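Local coordinates for protein bacterial regulatory proteins, TetR family (Nitrosomonas europaea, PDB 3NI7) that is probably a DNA-binding transcriptional regulator of the TetR family, an all-helical protein that assembles as a dimer, at residues H86-W91 / T154-T159; R127-V132 / S150-I155. One frame throughout, in Å; residues are numbered along the deposited sequence.

Interaction 1. Residues H86-W91 / T154-T159; sequences HLIMIW and TIYLMT
The aromatic part of the contact is W91 meeting Y156. The phenol oxygen of Y156 stands over one face of the indole, offset toward the rim. The Y156 ring and the six-membered ring of W91 lie obliquely, planes at 46° and centroids 5.2 Å apart, and W91 CZ3 comes within 3.8 Å of Y156 CZ. With CG anti to the backbone N (chi1 165°), Y156 sends its ring across to the indole, the two side chains crossing at about a right angle. The indole N-H turns elsewhere, to D63 OD1 on helix 51-69. Replacing W91 by an alanine would probably strip the phenol of its aromatic cover and leave D63 without that donor. The aliphatic part is I88, whose CG1 sits at the edge of the Y156 ring, near its plane, 4.1 Å from Y156 CD1; I88 CG2 and I88 CD1 lie equally near that atom. No hydrogen bond crosses between the segments; within helix 149-164, T159 OG1 gives a 2.7 Å bond to I155 O, which T159 N reaches from the opposite face of the carbonyl plane. This buried packing joins helix 80-96 to helix 149-164 inside the helical C-terminal domain of this TetR-family protein; W91 also touches helix 51-69, Y156 helix 115-135 and T159 helix 172-187.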
loop_
_atom_site.group_PDB
_atom_site.type_symbol
_atom_site.label_atom_id
_atom_site.label_comp_id
_atom_site.label_asym_id
_atom_site.label_seq_id
_atom_site.Cartn_x
_atom_site.Cartn_y
_atom_site.Cartn_z
ATOM N N HIS A 86 -1.459 14.854 -12.762
ATOM C CA HIS A 86 -2.505 15.810 -12.621
ATOM C C HIS A 86 -3.787 15.141 -12.097
ATOM O O HIS A 86 -4.442 15.642 -11.166
ATOM C CB HIS A 86 -2.744 16.500 -13.942
ATOM C CG HIS A 86 -3.511 17.765 -13.793
ATOM N ND1 HIS A 86 -4.750 17.815 -13.170
ATOM C CD2 HIS A 86 -3.202 19.044 -14.133
ATOM C CE1 HIS A 86 -5.179 19.068 -13.150
ATOM N NE2 HIS A 86 -4.262 19.832 -13.728
ATOM N N LEU A 87 -4.165 14.009 -12.677
ATOM C CA LEU A 87 -5.368 13.320 -12.240
ATOM C C LEU A 87 -5.239 12.862 -10.806
ATOM O O LEU A 87 -6.196 12.926 -10.065
ATOM C CB LEU A 87 -5.649 12.101 -13.109
ATOM C CG LEU A 87 -5.835 12.379 -14.601
ATOM C CD1 LEU A 87 -5.799 11.067 -15.389
ATOM C CD2 LEU A 87 -7.132 13.184 -14.795
ATOM N N ILE A 88 -4.083 12.356 -10.402
ATOM C CA ILE A 88 -4.003 11.801 -9.062
ATOM C C ILE A 88 -4.162 12.946 -8.098
ATOM O O ILE A 88 -4.905 12.867 -7.090
ATOM C CB ILE A 88 -2.721 11.015 -8.785
ATOM C CG1 ILE A 88 -2.703 9.716 -9.624
ATOM C CG2 ILE A 88 -2.684 10.617 -7.321
ATOM C CD1 ILE A 88 -1.308 8.981 -9.610
HETATM N N MSE A 89 -3.552 14.052 -8.455
HETATM C CA MSE A 89 -3.651 15.215 -7.594
HETATM C C MSE A 89 -5.090 15.705 -7.456
HETATM O O MSE A 89 -5.527 15.909 -6.347
HETATM C CB MSE A 89 -2.675 16.337 -8.034
HETATM C CG MSE A 89 -1.197 16.073 -7.671
HETATM SE SE MSE A 89 -0.878 15.225 -5.902
HETATM C CE MSE A 89 -1.850 16.458 -4.680
ATOM N N ILE A 90 -5.840 15.824 -8.554
ATOM C CA ILE A 90 -7.272 16.180 -8.471
ATOM C C ILE A 90 -7.981 15.236 -7.517
ATOM O O ILE A 90 -8.752 15.617 -6.664
ATOM C CB ILE A 90 -7.991 16.068 -9.812
ATOM C CG1 ILE A 90 -7.530 17.136 -10.784
ATOM C CG2 ILE A 90 -9.433 16.302 -9.605
ATOM C CD1 ILE A 90 -8.114 18.492 -10.486
ATOM N N TRP A 91 -7.693 13.977 -7.650
ATOM C CA TRP A 91 -8.327 13.005 -6.783
ATOM C C TRP A 91 -7.984 13.328 -5.328
ATOM O O TRP A 91 -8.861 13.338 -4.466
ATOM C CB TRP A 91 -7.806 11.622 -7.147
ATOM C CG TRP A 91 -8.579 10.513 -6.663
ATOM C CD1 TRP A 91 -9.776 10.126 -7.112
ATOM C CD2 TRP A 91 -8.177 9.559 -5.680
ATOM N NE1 TRP A 91 -10.193 8.990 -6.447
ATOM C CE2 TRP A 91 -9.228 8.626 -5.555
ATOM C CE3 TRP A 91 -7.026 9.399 -4.892
ATOM C CZ2 TRP A 91 -9.190 7.568 -4.662
ATOM C CZ3 TRP A 91 -6.969 8.360 -3.999
ATOM C CH2 TRP A 91 -8.057 7.449 -3.880
ATOM N N THR A 154 1.899 0.683 -7.274
ATOM C CA THR A 154 2.666 0.793 -6.064
ATOM C C THR A 154 2.850 2.244 -5.767
ATOM O O THR A 154 2.864 2.643 -4.623
ATOM C CB THR A 154 3.980 0.121 -6.201
ATOM O OG1 THR A 154 3.740 -1.292 -6.380
ATOM C CG2 THR A 154 4.830 0.361 -4.949
ATOM N N ILE A 155 2.947 3.051 -6.810
ATOM C CA ILE A 155 3.127 4.487 -6.602
ATOM C C ILE A 155 1.852 5.131 -6.118
ATOM O O ILE A 155 1.853 5.998 -5.229
ATOM C CB ILE A 155 3.654 5.233 -7.870
ATOM C CG1 ILE A 155 5.117 4.803 -8.195
ATOM C CG2 ILE A 155 3.637 6.734 -7.637
ATOM C CD1 ILE A 155 5.584 5.040 -9.672
ATOM N N TYR A 156 0.746 4.725 -6.705
ATOM C CA TYR A 156 -0.519 5.372 -6.353
ATOM C C TYR A 156 -0.890 5.027 -4.919
ATOM O O TYR A 156 -1.143 5.885 -4.107
ATOM C CB TYR A 156 -1.544 5.041 -7.362
ATOM C CG TYR A 156 -2.937 5.317 -6.989
ATOM C CD1 TYR A 156 -3.537 6.558 -7.210
ATOM C CD2 TYR A 156 -3.726 4.281 -6.499
ATOM C CE1 TYR A 156 -4.898 6.768 -6.880
ATOM C CE2 TYR A 156 -5.053 4.474 -6.161
ATOM C CZ TYR A 156 -5.631 5.699 -6.356
ATOM O OH TYR A 156 -6.964 5.737 -6.013
ATOM N N LEU A 157 -0.736 3.783 -4.565
ATOM C CA LEU A 157 -0.835 3.420 -3.169
ATOM C C LEU A 157 0.063 4.234 -2.247
ATOM O O LEU A 157 -0.402 4.820 -1.288
ATOM C CB LEU A 157 -0.515 1.935 -2.995
ATOM C CG LEU A 157 -1.677 1.074 -3.473
ATOM C CD1 LEU A 157 -1.501 -0.346 -3.067
ATOM C CD2 LEU A 157 -2.888 1.584 -2.867
HETATM N N MSE A 158 1.360 4.251 -2.519
HETATM C CA MSE A 158 2.300 4.875 -1.579
HETATM C C MSE A 158 2.032 6.352 -1.412
HETATM O O MSE A 158 1.976 6.872 -0.289
HETATM C CB MSE A 158 3.704 4.741 -2.059
HETATM C CG MSE A 158 4.501 3.630 -1.456
HETATM SE SE MSE A 158 6.397 4.022 -2.116
HETATM C CE MSE A 158 7.380 2.679 -1.011
ATOM N N THR A 159 1.832 7.025 -2.532
ATOM C CA THR A 159 1.563 8.439 -2.482
ATOM C C THR A 159 0.358 8.687 -1.598
ATOM O O THR A 159 0.350 9.616 -0.791
ATOM C CB THR A 159 1.251 8.965 -3.839
ATOM O OG1 THR A 159 2.313 8.608 -4.704
ATOM C CG2 THR A 159 1.130 10.463 -3.824
#

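Interaction 2. Residues R127-V132 / S150-I155; sequences RTVQWV and STLTTI
No ring or amide carries the meeting of V129 with L152 and T153; the flat group nearby is the indole of W131, on the same helix as V129, which has V132 CG2 at its edge, in plane, and also touches M66 and L67 of helix 51-69. The motif is helix-on-helix packing in the helical C-terminal domain of a TetR-family protein, where helix 115-135 lies against helix 149-164. Their backbones are close, the CA atoms of V129 and T153 being 6.3 Å apart, with branched side chains meeting between them. V129 points its isopropyl group at the partner helix. V129 CG1, anti to the backbone N (chi1 157°), comes 3.5 Å from T153 OG1, while V129 CG2 lies 3.9 Å from the same oxygen, so both methyls approach it from the same side, the two side chains crossing at about a right angle. That hydroxyl is not left to the hydrocarbon: it bonds to E149 O on its own helix. L152 adds a looser apolar touch, its CG 4.4 Å from V129 CG1. Beyond, the second subunit closes in, with S150 OG bonded to E149 OE2 of that subunit and T151 OG1 to S126 OG of that subunit. On helix 149-164, S150 O accepts two donors from one residue, T154 N and T154 OG1, each at 2.7 Å and on opposite faces of the carbonyl plane.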
loop_
_atom_site.group_PDB
_atom_site.type_symbol
_atom_site.label_atom_id
_atom_site.label_comp_id
_atom_site.label_asym_id
_atom_site.label_seq_id
_atom_site.Cartn_x
_atom_site.Cartn_y
_atom_site.Cartn_z
ATOM N N ARG A 127 -9.542 -0.586 -10.940
ATOM C CA ARG A 127 -10.222 0.198 -11.981
ATOM C C ARG A 127 -9.619 1.575 -12.028
ATOM O O ARG A 127 -9.406 2.136 -13.097
ATOM C CB ARG A 127 -11.717 0.355 -11.746
ATOM C CG ARG A 127 -12.421 0.969 -13.032
ATOM C CD ARG A 127 -13.931 1.335 -12.824
ATOM N NE ARG A 127 -14.681 1.638 -14.067
ATOM C CZ ARG A 127 -14.703 2.821 -14.698
ATOM N NH1 ARG A 127 -13.985 3.855 -14.246
ATOM N NH2 ARG A 127 -15.442 2.969 -15.799
ATOM N N THR A 128 -9.380 2.129 -10.847
ATOM C CA THR A 128 -8.873 3.508 -10.757
ATOM C C THR A 128 -7.523 3.630 -11.443
ATOM O O THR A 128 -7.308 4.464 -12.328
ATOM C CB THR A 128 -8.726 3.967 -9.304
ATOM O OG1 THR A 128 -9.897 3.610 -8.532
ATOM C CG2 THR A 128 -8.543 5.439 -9.289
ATOM N N VAL A 129 -6.636 2.724 -11.066
ATOM C CA VAL A 129 -5.334 2.673 -11.645
ATOM C C VAL A 129 -5.422 2.453 -13.131
ATOM O O VAL A 129 -4.639 3.034 -13.892
ATOM C CB VAL A 129 -4.482 1.572 -10.969
ATOM C CG1 VAL A 129 -3.307 1.072 -11.882
ATOM C CG2 VAL A 129 -3.962 2.106 -9.612
ATOM N N GLN A 130 -6.321 1.591 -13.573
ATOM C CA GLN A 130 -6.324 1.248 -15.000
ATOM C C GLN A 130 -6.986 2.339 -15.794
ATOM O O GLN A 130 -6.662 2.570 -16.958
ATOM C CB GLN A 130 -7.004 -0.061 -15.218
ATOM C CG GLN A 130 -6.185 -1.185 -14.650
ATOM C CD GLN A 130 -6.895 -2.468 -14.690
ATOM O OE1 GLN A 130 -8.075 -2.519 -15.044
ATOM N NE2 GLN A 130 -6.191 -3.537 -14.343
ATOM N N TRP A 131 -7.872 3.041 -15.101
ATOM C CA TRP A 131 -8.612 4.151 -15.638
ATOM C C TRP A 131 -7.673 5.334 -15.813
ATOM O O TRP A 131 -7.745 6.043 -16.810
ATOM C CB TRP A 131 -9.756 4.542 -14.670
ATOM C CG TRP A 131 -10.557 5.635 -15.218
ATOM C CD1 TRP A 131 -11.629 5.506 -15.983
ATOM C CD2 TRP A 131 -10.298 7.036 -15.132
ATOM N NE1 TRP A 131 -12.086 6.722 -16.385
ATOM C CE2 TRP A 131 -11.264 7.683 -15.874
ATOM C CE3 TRP A 131 -9.328 7.802 -14.508
ATOM C CZ2 TRP A 131 -11.323 9.061 -15.988
ATOM C CZ3 TRP A 131 -9.392 9.177 -14.624
ATOM C CH2 TRP A 131 -10.377 9.783 -15.364
ATOM N N VAL A 132 -6.826 5.586 -14.835
ATOM C CA VAL A 132 -5.948 6.739 -14.966
ATOM C C VAL A 132 -4.968 6.503 -16.143
ATOM O O VAL A 132 -4.678 7.406 -16.941
ATOM C CB VAL A 132 -5.116 7.028 -13.669
ATOM C CG1 VAL A 132 -4.326 8.255 -13.868
ATOM C CG2 VAL A 132 -5.994 7.203 -12.486
ATOM N N SER A 150 1.988 -2.547 -12.081
ATOM C CA SER A 150 2.405 -2.606 -10.658
ATOM C C SER A 150 3.184 -1.381 -10.173
ATOM O O SER A 150 3.081 -0.973 -9.020
ATOM C CB SER A 150 3.206 -3.852 -10.354
ATOM O OG SER A 150 3.950 -4.212 -11.482
ATOM N N THR A 151 3.962 -0.786 -11.048
ATOM C CA THR A 151 4.778 0.319 -10.619
ATOM C C THR A 151 3.803 1.404 -10.294
ATOM O O THR A 151 3.705 1.899 -9.148
ATOM C CB THR A 151 5.741 0.770 -11.717
ATOM O OG1 THR A 151 6.686 -0.275 -11.968
ATOM C CG2 THR A 151 6.454 2.011 -11.318
ATOM N N LEU A 152 3.040 1.757 -11.307
ATOM C CA LEU A 152 2.019 2.780 -11.107
ATOM C C LEU A 152 1.078 2.448 -9.931
ATOM O O LEU A 152 0.673 3.329 -9.207
ATOM C CB LEU A 152 1.187 2.898 -12.353
ATOM C CG LEU A 152 0.087 3.912 -12.268
ATOM C CD1 LEU A 152 0.596 5.208 -11.709
ATOM C CD2 LEU A 152 -0.434 4.025 -13.683
ATOM N N THR A 153 0.756 1.193 -9.725
ATOM C CA THR A 153 -0.091 0.887 -8.588
ATOM C C THR A 153 0.666 1.179 -7.328
ATOM O O THR A 153 0.140 1.832 -6.416
ATOM C CB THR A 153 -0.578 -0.598 -8.530
ATOM O OG1 THR A 153 -1.403 -0.872 -9.668
ATOM C CG2 THR A 153 -1.405 -0.817 -7.297
ATOM N N THR A 154 1.899 0.683 -7.274
ATOM C CA THR A 154 2.666 0.793 -6.064
ATOM C C THR A 154 2.850 2.244 -5.767
ATOM O O THR A 154 2.864 2.643 -4.623
ATOM C CB THR A 154 3.980 0.121 -6.201
ATOM O OG1 THR A 154 3.740 -1.292 -6.380
ATOM C CG2 THR A 154 4.830 0.361 -4.949
ATOM N N ILE A 155 2.947 3.051 -6.810
ATOM C CA ILE A 155 3.127 4.487 -6.602
ATOM C C ILE A 155 1.852 5.131 -6.118
ATOM O O ILE A 155 1.853 5.998 -5.229
ATOM C CB ILE A 155 3.654 5.233 -7.870
ATOM C CG1 ILE A 155 5.117 4.803 -8.195
ATOM C CG2 ILE A 155 3.637 6.734 -7.637
ATOM C CD1 ILE A 155 5.584 5.040 -9.672
#

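Both contacts are buried and both end on helix 149-164, their ranges overlapping at T154 and I155, with centres 8 Å apart. Interaction 1 lies nearer the chain's centre, about 9 Å from it to the contact's centre against about 14 Å, and centres on the Y156 ring, with I88 at its edge and the W91 indole beneath its hydroxyl. Interaction 2 is built from aliphatic methyls and a threonine hydroxyl, and sits closer to polar bonds with the second subunit; interaction 1 reaches that subunit through apolar packing such as L157 on its counterpart. The two sites adjoin: Y156 CD2 lies 3.8 Å from V129 CG2, and L87 CD1 lies 3.5 Å from V132 CG1, joining helices 80-96, 115-135 and 149-164 into one core.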